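Local structure of D-psicose 3-epimerase (Agrobacterium tumefaciens, 2HK0) at residues T204-I218 with G239-A251. The protein catalyses the C-3 epimerisation that interconverts D-fructose and D-psicose, a metal-dependent reaction carried out on a TIM-barrel scaffold. Residues are numbered along the deposited sequence; the frame is centred on the assembly and turned at random.
Sequences TFHMNIEEDSFGDAI and GKGRMPWHEIGLA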
loop_
_atom_site.group_PDB
_atom_site.type_symbol
_atom_site.label_atom_id
_atom_site.label_comp_id
_atom_site.label_asym_id
_atom_site.label_seq_id
_atom_site.Cartn_x
_atom_site.Cartn_y
_atom_site.Cartn_z
ATOM N N THR A 204 5.849 -2.504 -15.299
ATOM C CA THR A 204 4.970 -2.073 -14.222
ATOM C C THR A 204 3.660 -1.463 -14.678
ATOM O O THR A 204 2.642 -1.660 -14.030
ATOM C CB THR A 204 5.667 -1.111 -13.237
ATOM O OG1 THR A 204 6.189 0.025 -13.938
ATOM C CG2 THR A 204 6.787 -1.845 -12.519
ATOM N N PHE A 205 3.670 -0.749 -15.791
ATOM C CA PHE A 205 2.444 -0.149 -16.307
ATOM C C PHE A 205 1.397 -1.226 -16.642
ATOM O O PHE A 205 0.202 -1.069 -16.337
ATOM C CB PHE A 205 2.749 0.689 -17.563
ATOM C CG PHE A 205 1.508 1.191 -18.293
ATOM C CD1 PHE A 205 0.687 2.168 -17.728
ATOM C CD2 PHE A 205 1.168 0.676 -19.542
ATOM C CE1 PHE A 205 -0.464 2.628 -18.402
ATOM C CE2 PHE A 205 0.018 1.130 -20.230
ATOM C CZ PHE A 205 -0.794 2.107 -19.652
ATOM N N HIS A 206 1.850 -2.316 -17.255
ATOM C CA HIS A 206 0.951 -3.387 -17.665
ATOM C C HIS A 206 0.584 -4.272 -16.486
ATOM O O HIS A 206 -0.560 -4.717 -16.359
ATOM C CB HIS A 206 1.605 -4.210 -18.783
ATOM C CG HIS A 206 1.936 -3.403 -20.003
ATOM N ND1 HIS A 206 0.972 -2.784 -20.762
ATOM C CD2 HIS A 206 3.122 -3.099 -20.586
ATOM C CE1 HIS A 206 1.545 -2.130 -21.760
ATOM N NE2 HIS A 206 2.849 -2.305 -21.675
HETATM N N MSE A 207 1.560 -4.532 -15.627
HETATM C CA MSE A 207 1.301 -5.344 -14.442
HETATM C C MSE A 207 0.231 -4.660 -13.573
HETATM O O MSE A 207 -0.613 -5.325 -12.971
HETATM C CB MSE A 207 2.577 -5.501 -13.608
HETATM C CG MSE A 207 3.704 -6.244 -14.258
HETATM SE SE MSE A 207 5.219 -6.281 -12.997
HETATM C CE MSE A 207 6.198 -4.826 -13.625
ATOM N N ASN A 208 0.279 -3.325 -13.513
ATOM C CA ASN A 208 -0.660 -2.554 -12.702
ATOM C C ASN A 208 -2.108 -2.855 -13.061
ATOM O O ASN A 208 -2.990 -2.791 -12.213
ATOM C CB ASN A 208 -0.404 -1.048 -12.854
ATOM C CG ASN A 208 -1.245 -0.220 -11.894
ATOM O OD1 ASN A 208 -1.113 -0.351 -10.678
ATOM N ND2 ASN A 208 -2.116 0.625 -12.435
ATOM N N ILE A 209 -2.358 -3.179 -14.320
ATOM C CA ILE A 209 -3.719 -3.472 -14.731
ATOM C C ILE A 209 -4.091 -4.951 -14.547
ATOM O O ILE A 209 -5.074 -5.279 -13.871
ATOM C CB ILE A 209 -3.931 -3.110 -16.210
ATOM C CG1 ILE A 209 -3.696 -1.606 -16.415
ATOM C CG2 ILE A 209 -5.339 -3.554 -16.667
ATOM C CD1 ILE A 209 -3.686 -1.172 -17.875
ATOM N N GLU A 210 -3.268 -5.838 -15.104
ATOM C CA GLU A 210 -3.565 -7.269 -15.100
ATOM C C GLU A 210 -3.211 -8.160 -13.908
ATOM O O GLU A 210 -3.944 -9.101 -13.608
ATOM C CB GLU A 210 -2.939 -7.895 -16.352
ATOM C CG GLU A 210 -3.355 -7.223 -17.658
ATOM C CD GLU A 210 -4.865 -7.239 -17.886
ATOM O OE1 GLU A 210 -5.567 -8.074 -17.265
ATOM O OE2 GLU A 210 -5.350 -6.422 -18.697
ATOM N N GLU A 211 -2.111 -7.878 -13.227
ATOM C CA GLU A 211 -1.674 -8.765 -12.152
ATOM C C GLU A 211 -2.375 -8.702 -10.815
ATOM O O GLU A 211 -2.795 -7.636 -10.343
ATOM C CB GLU A 211 -0.176 -8.588 -11.894
ATOM C CG GLU A 211 0.736 -8.751 -13.125
ATOM C CD GLU A 211 0.875 -10.203 -13.596
ATOM O OE1 GLU A 211 0.429 -11.131 -12.877
ATOM O OE2 GLU A 211 1.450 -10.401 -14.684
ATOM N N ASP A 212 -2.458 -9.866 -10.188
ATOM C CA ASP A 212 -3.035 -9.993 -8.859
ATOM C C ASP A 212 -2.045 -9.397 -7.836
ATOM O O ASP A 212 -2.449 -8.733 -6.877
ATOM C CB ASP A 212 -3.285 -11.478 -8.532
ATOM C CG ASP A 212 -3.776 -11.685 -7.105
ATOM O OD1 ASP A 212 -4.697 -10.956 -6.672
ATOM O OD2 ASP A 212 -3.252 -12.588 -6.416
ATOM N N SER A 213 -0.751 -9.631 -8.053
ATOM C CA SER A 213 0.301 -9.137 -7.156
ATOM C C SER A 213 1.613 -8.868 -7.914
ATOM O O SER A 213 2.080 -9.725 -8.662
ATOM C CB SER A 213 0.557 -10.165 -6.042
ATOM O OG SER A 213 1.803 -9.926 -5.395
ATOM N N PHE A 214 2.208 -7.691 -7.707
ATOM C CA PHE A 214 3.457 -7.332 -8.389
ATOM C C PHE A 214 4.584 -8.284 -7.970
ATOM O O PHE A 214 5.315 -8.818 -8.817
ATOM C CB PHE A 214 3.876 -5.882 -8.068
ATOM C CG PHE A 214 2.981 -4.837 -8.675
ATOM C CD1 PHE A 214 1.858 -4.379 -7.991
ATOM C CD2 PHE A 214 3.264 -4.300 -9.927
ATOM C CE1 PHE A 214 1.029 -3.392 -8.554
ATOM C CE2 PHE A 214 2.447 -3.321 -10.486
ATOM C CZ PHE A 214 1.328 -2.869 -9.798
ATOM N N GLY A 215 4.722 -8.486 -6.658
ATOM C CA GLY A 215 5.751 -9.376 -6.166
ATOM C C GLY A 215 5.561 -10.791 -6.682
ATOM O O GLY A 215 6.529 -11.451 -7.084
ATOM N N ASP A 216 4.320 -11.269 -6.668
ATOM C CA ASP A 216 4.038 -12.619 -7.137
ATOM C C ASP A 216 4.325 -12.780 -8.618
ATOM O O ASP A 216 4.824 -13.822 -9.029
ATOM C CB ASP A 216 2.579 -13.014 -6.877
ATOM C CG ASP A 216 2.339 -13.478 -5.440
ATOM O OD1 ASP A 216 3.313 -13.599 -4.657
ATOM O OD2 ASP A 216 1.163 -13.734 -5.096
ATOM N N ALA A 217 4.017 -11.752 -9.414
ATOM C CA ALA A 217 4.240 -11.830 -10.856
ATOM C C ALA A 217 5.749 -11.912 -11.150
ATOM O O ALA A 217 6.200 -12.662 -12.032
ATOM C CB ALA A 217 3.621 -10.608 -11.550
ATOM N N ILE A 218 6.528 -11.157 -10.389
ATOM C CA ILE A 218 7.977 -11.131 -10.575
ATOM C C ILE A 218 8.595 -12.460 -10.175
ATOM O O ILE A 218 9.459 -12.994 -10.868
ATOM C CB ILE A 218 8.591 -9.981 -9.762
ATOM C CG1 ILE A 218 8.207 -8.660 -10.434
ATOM C CG2 ILE A 218 10.110 -10.141 -9.658
ATOM C CD1 ILE A 218 8.547 -7.408 -9.632
ATOM N N GLY A 239 8.772 6.916 -9.047
ATOM C CA GLY A 239 8.966 7.733 -7.864
ATOM C C GLY A 239 7.952 8.862 -7.737
ATOM O O GLY A 239 7.795 9.436 -6.647
ATOM N N LYS A 240 7.271 9.198 -8.834
ATOM C CA LYS A 240 6.273 10.271 -8.808
ATOM C C LYS A 240 4.926 9.753 -8.285
ATOM O O LYS A 240 4.049 10.544 -7.905
ATOM C CB LYS A 240 6.037 10.815 -10.223
ATOM C CG LYS A 240 7.227 11.516 -10.883
ATOM C CD LYS A 240 7.361 12.946 -10.370
ATOM C CE LYS A 240 8.273 13.785 -11.273
ATOM N NZ LYS A 240 8.369 15.170 -10.728
ATOM N N GLY A 241 4.764 8.429 -8.259
ATOM C CA GLY A 241 3.483 7.880 -7.866
ATOM C C GLY A 241 3.370 6.815 -6.803
ATOM O O GLY A 241 4.271 6.613 -5.997
ATOM N N ARG A 242 2.249 6.106 -6.844
ATOM C CA ARG A 242 1.907 5.077 -5.868
ATOM C C ARG A 242 2.294 3.625 -6.153
ATOM O O ARG A 242 1.882 2.727 -5.431
ATOM C CB ARG A 242 0.401 5.143 -5.599
ATOM C CG ARG A 242 -0.438 4.849 -6.836
ATOM C CD ARG A 242 -1.917 4.944 -6.537
ATOM N NE ARG A 242 -2.641 5.168 -7.778
ATOM C CZ ARG A 242 -2.985 4.214 -8.636
ATOM N NH1 ARG A 242 -2.692 2.943 -8.386
ATOM N NH2 ARG A 242 -3.585 4.553 -9.774
HETATM N N MSE A 243 3.069 3.386 -7.201
HETATM C CA MSE A 243 3.515 2.028 -7.520
HETATM C C MSE A 243 4.188 1.453 -6.240
HETATM O O MSE A 243 4.871 2.175 -5.507
HETATM C CB MSE A 243 4.513 2.123 -8.673
HETATM C CG MSE A 243 4.731 0.874 -9.500
HETATM SE SE MSE A 243 3.120 0.228 -10.384
HETATM C CE MSE A 243 2.927 1.433 -11.882
ATOM N N PRO A 244 3.991 0.159 -5.939
ATOM C CA PRO A 244 4.625 -0.394 -4.728
ATOM C C PRO A 244 6.117 -0.698 -4.974
ATOM O O PRO A 244 6.547 -1.852 -4.979
ATOM C CB PRO A 244 3.826 -1.666 -4.449
ATOM C CG PRO A 244 2.695 -1.665 -5.466
ATOM C CD PRO A 244 3.171 -0.855 -6.616
ATOM N N TRP A 245 6.898 0.355 -5.155
ATOM C CA TRP A 245 8.314 0.217 -5.443
ATOM C C TRP A 245 9.098 -0.672 -4.485
ATOM O O TRP A 245 9.929 -1.462 -4.921
ATOM C CB TRP A 245 8.940 1.609 -5.552
ATOM C CG TRP A 245 8.342 2.400 -6.696
ATOM C CD1 TRP A 245 7.610 3.553 -6.608
ATOM C CD2 TRP A 245 8.380 2.052 -8.082
ATOM N NE1 TRP A 245 7.184 3.945 -7.865
ATOM C CE2 TRP A 245 7.639 3.040 -8.785
ATOM C CE3 TRP A 245 8.965 0.995 -8.807
ATOM C CZ2 TRP A 245 7.465 2.998 -10.181
ATOM C CZ3 TRP A 245 8.796 0.956 -10.180
ATOM C CH2 TRP A 245 8.047 1.955 -10.857
ATOM N N HIS A 246 8.825 -0.563 -3.191
ATOM C CA HIS A 246 9.527 -1.379 -2.216
ATOM C C HIS A 246 9.257 -2.876 -2.434
ATOM O O HIS A 246 10.176 -3.696 -2.400
ATOM C CB HIS A 246 9.134 -0.945 -0.802
ATOM C CG HIS A 246 9.816 -1.733 0.278
ATOM N ND1 HIS A 246 9.182 -2.732 0.980
ATOM C CD2 HIS A 246 11.079 -1.680 0.762
ATOM C CE1 HIS A 246 10.023 -3.262 1.851
ATOM N NE2 HIS A 246 11.182 -2.642 1.739
ATOM N N GLU A 247 7.998 -3.228 -2.662
ATOM C CA GLU A 247 7.612 -4.618 -2.915
ATOM C C GLU A 247 8.293 -5.126 -4.205
ATOM O O GLU A 247 8.783 -6.264 -4.272
ATOM C CB GLU A 247 6.089 -4.710 -3.081
ATOM C CG GLU A 247 5.576 -6.131 -3.320
ATOM C CD GLU A 247 4.094 -6.169 -3.663
ATOM O OE1 GLU A 247 3.352 -5.309 -3.151
ATOM O OE2 GLU A 247 3.661 -7.057 -4.427
ATOM N N ILE A 248 8.317 -4.268 -5.218
ATOM C CA ILE A 248 8.926 -4.600 -6.507
ATOM C C ILE A 248 10.416 -4.859 -6.275
ATOM O O ILE A 248 10.965 -5.855 -6.732
ATOM C CB ILE A 248 8.804 -3.418 -7.513
ATOM C CG1 ILE A 248 7.330 -3.074 -7.780
ATOM C CG2 ILE A 248 9.559 -3.743 -8.808
ATOM C CD1 ILE A 248 6.565 -4.128 -8.440
ATOM N N GLY A 249 11.062 -3.936 -5.572
ATOM C CA GLY A 249 12.486 -4.072 -5.298
ATOM C C GLY A 249 12.806 -5.391 -4.614
ATOM O O GLY A 249 13.757 -6.077 -4.994
ATOM N N LEU A 250 12.015 -5.740 -3.604
ATOM C CA LEU A 250 12.213 -6.986 -2.863
ATOM C C LEU A 250 12.072 -8.209 -3.768
ATOM O O LEU A 250 12.867 -9.145 -3.682
ATOM C CB LEU A 250 11.198 -7.083 -1.715
ATOM C CG LEU A 250 11.614 -6.780 -0.267
ATOM C CD1 LEU A 250 12.879 -5.964 -0.211
ATOM C CD2 LEU A 250 10.468 -6.058 0.433
ATOM N N ALA A 251 11.052 -8.205 -4.625
ATOM C CA ALA A 251 10.826 -9.323 -5.524
ATOM C C ALA A 251 11.997 -9.473 -6.509
ATOM O O ALA A 251 12.478 -10.586 -6.734
ATOM C CB ALA A 251 9.510 -9.137 -6.278
HETATM O O HOH W 1 -2.524 0.226 -8.613
HETATM O O HOH W 2 0.997 -6.407 -5.030
#
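Two neighbouring outer helices of the TIM barrel, 214-221 and 245-254, run nearly parallel, and E247 of the second reaches across to the N-terminal end of the first. There its OE2 accepts from the backbone N of G215 at 2.9 Å, on the anti side of the carboxylate and 22° out of its plane. CG lies anti to the backbone N (chi1 -179°) and the chain is extended beyond it, which carries the carboxylate to the G215 amide. A water lying 2.8 Å from E247 OE2 donates to that oxygen and accepts from F214 N, while S213, the N-cap, takes D216 N on its OG. The first-turn amides thus meet a carboxylate, a water and a hydroxyl, and the helix end probably stabilises the negative charge. Beside this bond, G215 CA packs on A251 CB at 3.8 Å, and I218 CG2 reaches the same methyl.

In the eight-stranded barrel, strand 198-203 leads into helix 204-210 and then 214-221; strand 225-230, touched by I248, precedes 245-254. P244 CD makes a CH-pi contact over one F214 face, 4.1 Å from the centroid; the selenium of selenomethionine M243 approaches obliquely, 3.6 Å from F214 CE2, a Met-aromatic contact. I248 CD1, oblique to the ring, presses on F214 CB at 3.2 Å. The bent M243 chain carries CE on to T204 CB. Farther out, a water donates to N208 OD1 and accepts a weak bond from R242 NH1; R242 NH2 bonds N208 O of the second subunit.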